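Local coordinates for protein arylamine n-acetyltransferase NAT (Mycobacterium tuberculosis, PDB 4BGF) that probably transfers the acetyl group of acetyl-CoA to the amino nitrogen of arylamines, as arylamine N-acetyltransferases do, at residues L5-A17 with Q26-F38. Sequence-based numbering, arbitrary orientation.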
loop_
_atom_site.group_PDB
_atom_site.type_symbol
_atom_site.label_atom_id
_atom_site.label_comp_id
_atom_site.label_asym_id
_atom_site.label_seq_id
_atom_site.Cartn_x
_atom_site.Cartn_y
_atom_site.Cartn_z
ATOM N N LEU A 5 13.907 -4.213 -14.088
ATOM C CA LEU A 5 12.491 -4.172 -14.416
ATOM C C LEU A 5 11.936 -5.483 -14.903
ATOM O O LEU A 5 10.825 -5.831 -14.552
ATOM C CB LEU A 5 12.199 -3.122 -15.470
ATOM C CG LEU A 5 12.187 -1.677 -15.002
ATOM C CD1 LEU A 5 12.600 -0.823 -16.170
ATOM C CD2 LEU A 5 10.831 -1.199 -14.450
ATOM N N THR A 6 12.693 -6.204 -15.716
ATOM C CA THR A 6 12.272 -7.501 -16.241
ATOM C C THR A 6 11.736 -8.394 -15.128
ATOM O O THR A 6 10.746 -9.100 -15.300
ATOM C CB THR A 6 13.465 -8.172 -16.878
ATOM O OG1 THR A 6 13.935 -7.338 -17.939
ATOM C CG2 THR A 6 13.119 -9.543 -17.428
ATOM N N ALA A 7 12.363 -8.315 -13.962
ATOM C CA ALA A 7 12.036 -9.214 -12.879
ATOM C C ALA A 7 10.799 -8.743 -12.154
ATOM O O ALA A 7 10.034 -9.545 -11.640
ATOM C CB ALA A 7 13.176 -9.316 -11.938
ATOM N N TYR A 8 10.619 -7.437 -12.128
ATOM C CA TYR A 8 9.474 -6.822 -11.488
ATOM C C TYR A 8 8.258 -7.035 -12.363
ATOM O O TYR A 8 7.161 -7.290 -11.875
ATOM C CB TYR A 8 9.739 -5.323 -11.276
ATOM C CG TYR A 8 8.498 -4.559 -10.899
ATOM C CD1 TYR A 8 8.069 -4.505 -9.575
ATOM C CD2 TYR A 8 7.744 -3.909 -11.869
ATOM C CE1 TYR A 8 6.938 -3.829 -9.225
ATOM C CE2 TYR A 8 6.606 -3.225 -11.537
ATOM C CZ TYR A 8 6.193 -3.189 -10.210
ATOM O OH TYR A 8 5.035 -2.500 -9.870
ATOM N N PHE A 9 8.450 -6.947 -13.674
ATOM C CA PHE A 9 7.364 -7.189 -14.614
ATOM C C PHE A 9 6.912 -8.643 -14.623
ATOM O O PHE A 9 5.730 -8.904 -14.770
ATOM C CB PHE A 9 7.764 -6.778 -16.024
ATOM C CG PHE A 9 7.836 -5.294 -16.236
ATOM C CD1 PHE A 9 7.180 -4.400 -15.403
ATOM C CD2 PHE A 9 8.588 -4.793 -17.284
ATOM C CE1 PHE A 9 7.261 -3.034 -15.616
ATOM C CE2 PHE A 9 8.677 -3.431 -17.509
ATOM C CZ PHE A 9 8.015 -2.546 -16.671
ATOM N N ASP A 10 7.836 -9.584 -14.455
ATOM C CA ASP A 10 7.469 -10.998 -14.448
ATOM C C ASP A 10 6.991 -11.465 -13.064
ATOM O O ASP A 10 6.435 -12.543 -12.935
ATOM C CB ASP A 10 8.613 -11.877 -14.977
ATOM C CG ASP A 10 8.748 -11.826 -16.512
ATOM O OD1 ASP A 10 9.149 -10.764 -17.053
ATOM O OD2 ASP A 10 8.459 -12.853 -17.175
ATOM N N ARG A 11 7.183 -10.643 -12.046
ATOM C CA ARG A 11 6.637 -10.903 -10.715
ATOM C C ARG A 11 5.148 -10.623 -10.738
ATOM O O ARG A 11 4.337 -11.445 -10.333
ATOM C CB ARG A 11 7.307 -9.982 -9.689
ATOM C CG ARG A 11 6.567 -9.775 -8.377
ATOM C CD ARG A 11 6.952 -10.797 -7.315
ATOM N NE ARG A 11 6.581 -10.346 -5.976
ATOM C CZ ARG A 11 5.562 -10.818 -5.259
ATOM N NH1 ARG A 11 4.777 -11.779 -5.729
ATOM N NH2 ARG A 11 5.339 -10.316 -4.044
ATOM N N ILE A 12 4.811 -9.432 -11.207
ATOM C CA ILE A 12 3.429 -8.994 -11.316
ATOM C C ILE A 12 2.832 -9.403 -12.670
ATOM O O ILE A 12 1.665 -9.148 -12.928
ATOM C CB ILE A 12 3.310 -7.450 -11.093
ATOM C CG1 ILE A 12 3.802 -6.648 -12.313
ATOM C CG2 ILE A 12 4.074 -7.055 -9.838
ATOM C CD1 ILE A 12 3.677 -5.155 -12.155
ATOM N N ASN A 13 3.633 -10.059 -13.508
ATOM C CA ASN A 13 3.201 -10.536 -14.819
ATOM C C ASN A 13 2.636 -9.387 -15.647
ATOM O O ASN A 13 1.492 -9.421 -16.104
ATOM C CB ASN A 13 2.174 -11.666 -14.663
ATOM C CG ASN A 13 2.084 -12.567 -15.889
ATOM O OD1 ASN A 13 2.905 -12.494 -16.815
ATOM N ND2 ASN A 13 1.080 -13.444 -15.887
ATOM N N TYR A 14 3.446 -8.354 -15.825
ATOM C CA TYR A 14 3.040 -7.227 -16.626
ATOM C C TYR A 14 3.474 -7.445 -18.057
ATOM O O TYR A 14 4.653 -7.621 -18.346
ATOM C CB TYR A 14 3.618 -5.923 -16.079
ATOM C CG TYR A 14 3.266 -4.728 -16.917
ATOM C CD1 TYR A 14 2.002 -4.176 -16.877
ATOM C CD2 TYR A 14 4.194 -4.168 -17.753
ATOM C CE1 TYR A 14 1.685 -3.088 -17.641
ATOM C CE2 TYR A 14 3.889 -3.098 -18.537
ATOM C CZ TYR A 14 2.638 -2.549 -18.472
ATOM O OH TYR A 14 2.363 -1.466 -19.279
ATOM N N ARG A 15 2.473 -7.441 -18.927
ATOM C CA ARG A 15 2.638 -7.423 -20.366
ATOM C C ARG A 15 1.895 -6.180 -20.806
ATOM O O ARG A 15 0.683 -6.086 -20.618
ATOM C CB ARG A 15 1.989 -8.650 -21.014
ATOM C CG ARG A 15 2.524 -9.985 -20.538
ATOM C CD ARG A 15 3.870 -10.285 -21.147
ATOM N NE ARG A 15 4.720 -11.001 -20.203
ATOM C CZ ARG A 15 4.753 -12.325 -20.043
ATOM N NH1 ARG A 15 3.997 -13.130 -20.782
ATOM N NH2 ARG A 15 5.568 -12.847 -19.133
ATOM N N GLY A 16 2.617 -5.203 -21.339
ATOM C CA GLY A 16 1.993 -4.023 -21.902
ATOM C C GLY A 16 3.084 -3.089 -22.351
ATOM O O GLY A 16 4.259 -3.462 -22.294
ATOM N N ALA A 17 2.706 -1.886 -22.787
ATOM C CA ALA A 17 3.677 -0.854 -23.159
ATOM C C ALA A 17 4.498 -0.436 -21.941
ATOM O O ALA A 17 4.056 -0.632 -20.813
ATOM C CB ALA A 17 2.967 0.347 -23.746
ATOM N N GLN A 26 -1.887 3.473 -15.204
ATOM C CA GLN A 26 -3.089 2.807 -14.720
ATOM C C GLN A 26 -2.906 1.272 -14.652
ATOM O O GLN A 26 -3.263 0.650 -13.656
ATOM C CB GLN A 26 -4.282 3.206 -15.610
ATOM C CG GLN A 26 -5.537 2.337 -15.517
ATOM C CD GLN A 26 -6.341 2.548 -14.255
ATOM O OE1 GLN A 26 -7.342 3.242 -14.248
ATOM N NE2 GLN A 26 -5.914 1.926 -13.189
ATOM N N ASP A 27 -2.339 0.674 -15.702
ATOM C CA ASP A 27 -2.156 -0.780 -15.784
ATOM C C ASP A 27 -1.161 -1.331 -14.765
ATOM O O ASP A 27 -1.298 -2.456 -14.259
ATOM C CB ASP A 27 -1.691 -1.184 -17.192
ATOM C CG ASP A 27 -2.736 -0.900 -18.264
ATOM O OD1 ASP A 27 -3.835 -0.405 -17.923
ATOM O OD2 ASP A 27 -2.457 -1.182 -19.451
ATOM N N LEU A 28 -0.122 -0.556 -14.506
ATOM C CA LEU A 28 0.889 -1.000 -13.587
ATOM C C LEU A 28 0.336 -1.027 -12.198
ATOM O O LEU A 28 0.589 -1.963 -11.466
ATOM C CB LEU A 28 2.091 -0.099 -13.645
ATOM C CG LEU A 28 3.001 -0.379 -14.817
ATOM C CD1 LEU A 28 4.018 0.711 -14.832
ATOM C CD2 LEU A 28 3.667 -1.740 -14.675
ATOM N N VAL A 29 -0.423 0.011 -11.857
ATOM C CA VAL A 29 -1.082 0.110 -10.569
ATOM C C VAL A 29 -2.040 -1.070 -10.330
ATOM O O VAL A 29 -2.008 -1.682 -9.271
ATOM C CB VAL A 29 -1.822 1.470 -10.427
ATOM C CG1 VAL A 29 -2.861 1.437 -9.329
ATOM C CG2 VAL A 29 -0.825 2.611 -10.098
ATOM N N THR A 30 -2.896 -1.377 -11.307
ATOM C CA THR A 30 -3.846 -2.489 -11.198
ATOM C C THR A 30 -3.164 -3.834 -10.956
ATOM O O THR A 30 -3.513 -4.545 -10.046
ATOM C CB THR A 30 -4.649 -2.639 -12.479
ATOM O OG1 THR A 30 -3.729 -2.819 -13.551
ATOM C CG2 THR A 30 -5.487 -1.409 -12.776
ATOM N N VAL A 31 -2.192 -4.178 -11.794
ATOM C CA VAL A 31 -1.473 -5.440 -11.679
ATOM C C VAL A 31 -0.540 -5.541 -10.450
ATOM O O VAL A 31 -0.332 -6.618 -9.914
ATOM C CB VAL A 31 -0.671 -5.679 -12.963
ATOM C CG1 VAL A 31 -0.072 -7.039 -12.966
ATOM C CG2 VAL A 31 -1.567 -5.585 -14.164
ATOM N N HIS A 32 0.039 -4.419 -10.036
ATOM C CA HIS A 32 0.841 -4.326 -8.825
ATOM C C HIS A 32 -0.035 -4.660 -7.647
ATOM O O HIS A 32 0.272 -5.551 -6.873
ATOM C CB HIS A 32 1.397 -2.895 -8.681
ATOM C CG HIS A 32 2.212 -2.662 -7.440
ATOM N ND1 HIS A 32 3.583 -2.517 -7.469
ATOM C CD2 HIS A 32 1.850 -2.518 -6.138
ATOM C CE1 HIS A 32 4.029 -2.318 -6.245
ATOM N NE2 HIS A 32 2.998 -2.316 -5.419
ATOM N N SER A 33 -1.135 -3.919 -7.532
ATOM C CA SER A 33 -2.131 -4.070 -6.450
ATOM C C SER A 33 -2.652 -5.486 -6.309
ATOM O O SER A 33 -2.982 -5.956 -5.222
ATOM C CB SER A 33 -3.326 -3.165 -6.718
ATOM O OG SER A 33 -2.957 -1.820 -6.593
ATOM N N ARG A 34 -2.695 -6.153 -7.450
ATOM C CA ARG A 34 -3.326 -7.439 -7.604
ATOM C C ARG A 34 -2.423 -8.554 -7.128
ATOM O O ARG A 34 -2.910 -9.558 -6.648
ATOM C CB ARG A 34 -3.727 -7.594 -9.078
ATOM C CG ARG A 34 -4.462 -8.833 -9.449
ATOM C CD ARG A 34 -4.335 -9.074 -10.949
ATOM N NE ARG A 34 -5.068 -8.093 -11.741
ATOM C CZ ARG A 34 -4.907 -7.891 -13.048
ATOM N NH1 ARG A 34 -4.017 -8.575 -13.752
ATOM N NH2 ARG A 34 -5.659 -6.984 -13.650
ATOM N N THR A 35 -1.115 -8.343 -7.181
ATOM C CA THR A 35 -0.165 -9.417 -6.971
ATOM C C THR A 35 0.753 -9.227 -5.772
ATOM O O THR A 35 1.056 -10.210 -5.099
ATOM C CB THR A 35 0.699 -9.661 -8.209
ATOM O OG1 THR A 35 1.605 -8.576 -8.357
ATOM C CG2 THR A 35 -0.155 -9.801 -9.478
ATOM N N ILE A 36 1.209 -8.004 -5.503
ATOM C CA ILE A 36 2.048 -7.758 -4.332
ATOM C C ILE A 36 1.155 -7.267 -3.187
ATOM O O ILE A 36 0.558 -6.206 -3.274
ATOM C CB ILE A 36 3.193 -6.765 -4.631
ATOM C CG1 ILE A 36 3.906 -7.141 -5.912
ATOM C CG2 ILE A 36 4.193 -6.721 -3.461
ATOM C CD1 ILE A 36 5.069 -6.260 -6.234
ATOM N N PRO A 37 1.023 -8.083 -2.132
ATOM C CA PRO A 37 0.114 -7.750 -1.052
ATOM C C PRO A 37 0.673 -6.683 -0.122
ATOM O O PRO A 37 1.834 -6.322 -0.167
ATOM C CB PRO A 37 -0.019 -9.064 -0.307
ATOM C CG PRO A 37 1.237 -9.720 -0.508
ATOM C CD PRO A 37 1.722 -9.341 -1.856
ATOM N N PHE A 38 -0.207 -6.141 0.697
ATOM C CA PHE A 38 0.214 -5.342 1.823
ATOM C C PHE A 38 0.334 -6.395 2.896
ATOM O O PHE A 38 -0.447 -7.346 2.909
ATOM C CB PHE A 38 -0.822 -4.254 2.101
ATOM C CG PHE A 38 -0.566 -3.438 3.341
ATOM C CD1 PHE A 38 -0.912 -3.920 4.569
ATOM C CD2 PHE A 38 -0.042 -2.174 3.256
ATOM C CE1 PHE A 38 -0.706 -3.175 5.702
ATOM C CE2 PHE A 38 0.152 -1.414 4.379
ATOM C CZ PHE A 38 -0.184 -1.917 5.606
HETATM O O HOH W 1 -0.364 -1.030 -21.774
#
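Y8 and H32 make the one direct hydrogen bond between 5-17 and 26-38. Y8 OH lies 2.8 Å from H32 ND1, at the edge of the imidazole and near its plane. Either atom could be the donor. The tyrosine comes in nearly perpendicular to the histidine side chain. H32 CG stands anti to the backbone N (chi1 178°), which carries the imidazole to the side where Y8 lies. H32 NE2 is bonded to H73 ND1 of helix 70-83, so both imidazole nitrogens are engaged.

The rest is mainly apolar. L28 CD2 sits over the centre of one Y14 ring face, 3.6 Å from the centroid and 9° off the normal, a CH-pi contact. The same methyl is 3.9 Å from F9 CE1. D27 CB meets the Y14 ring at its edge. The CB of I12 is directed toward helix 26-35. Its CG2 packs 3.8 Å from I36 CD1, and its CB lies 3.9 Å from V31 CG1. I12 CG2 also comes 3.3 Å from T35 OG1, a hydroxyl bonded back to V31 O.

The R11 chain bends at chi2 and lays one guanidinium face over I36 CG1. Its NE is bonded to L61 O of helix 54-63.

A water donates to D27 OD2 and accepts a weak bond from A17 N, linking the two segments.

The axes of the 5-11 and 26-35 segments are inclined at 65°. Helix 5-11 and the loop after it pack on helix 22-35 in the N-terminal helical region of the arylamine N-acetyltransferase fold, mostly by apolar contact. Bonds at both nitrogens, to Y8 OH and H73 ND1, would hold the H32 ring against rotation.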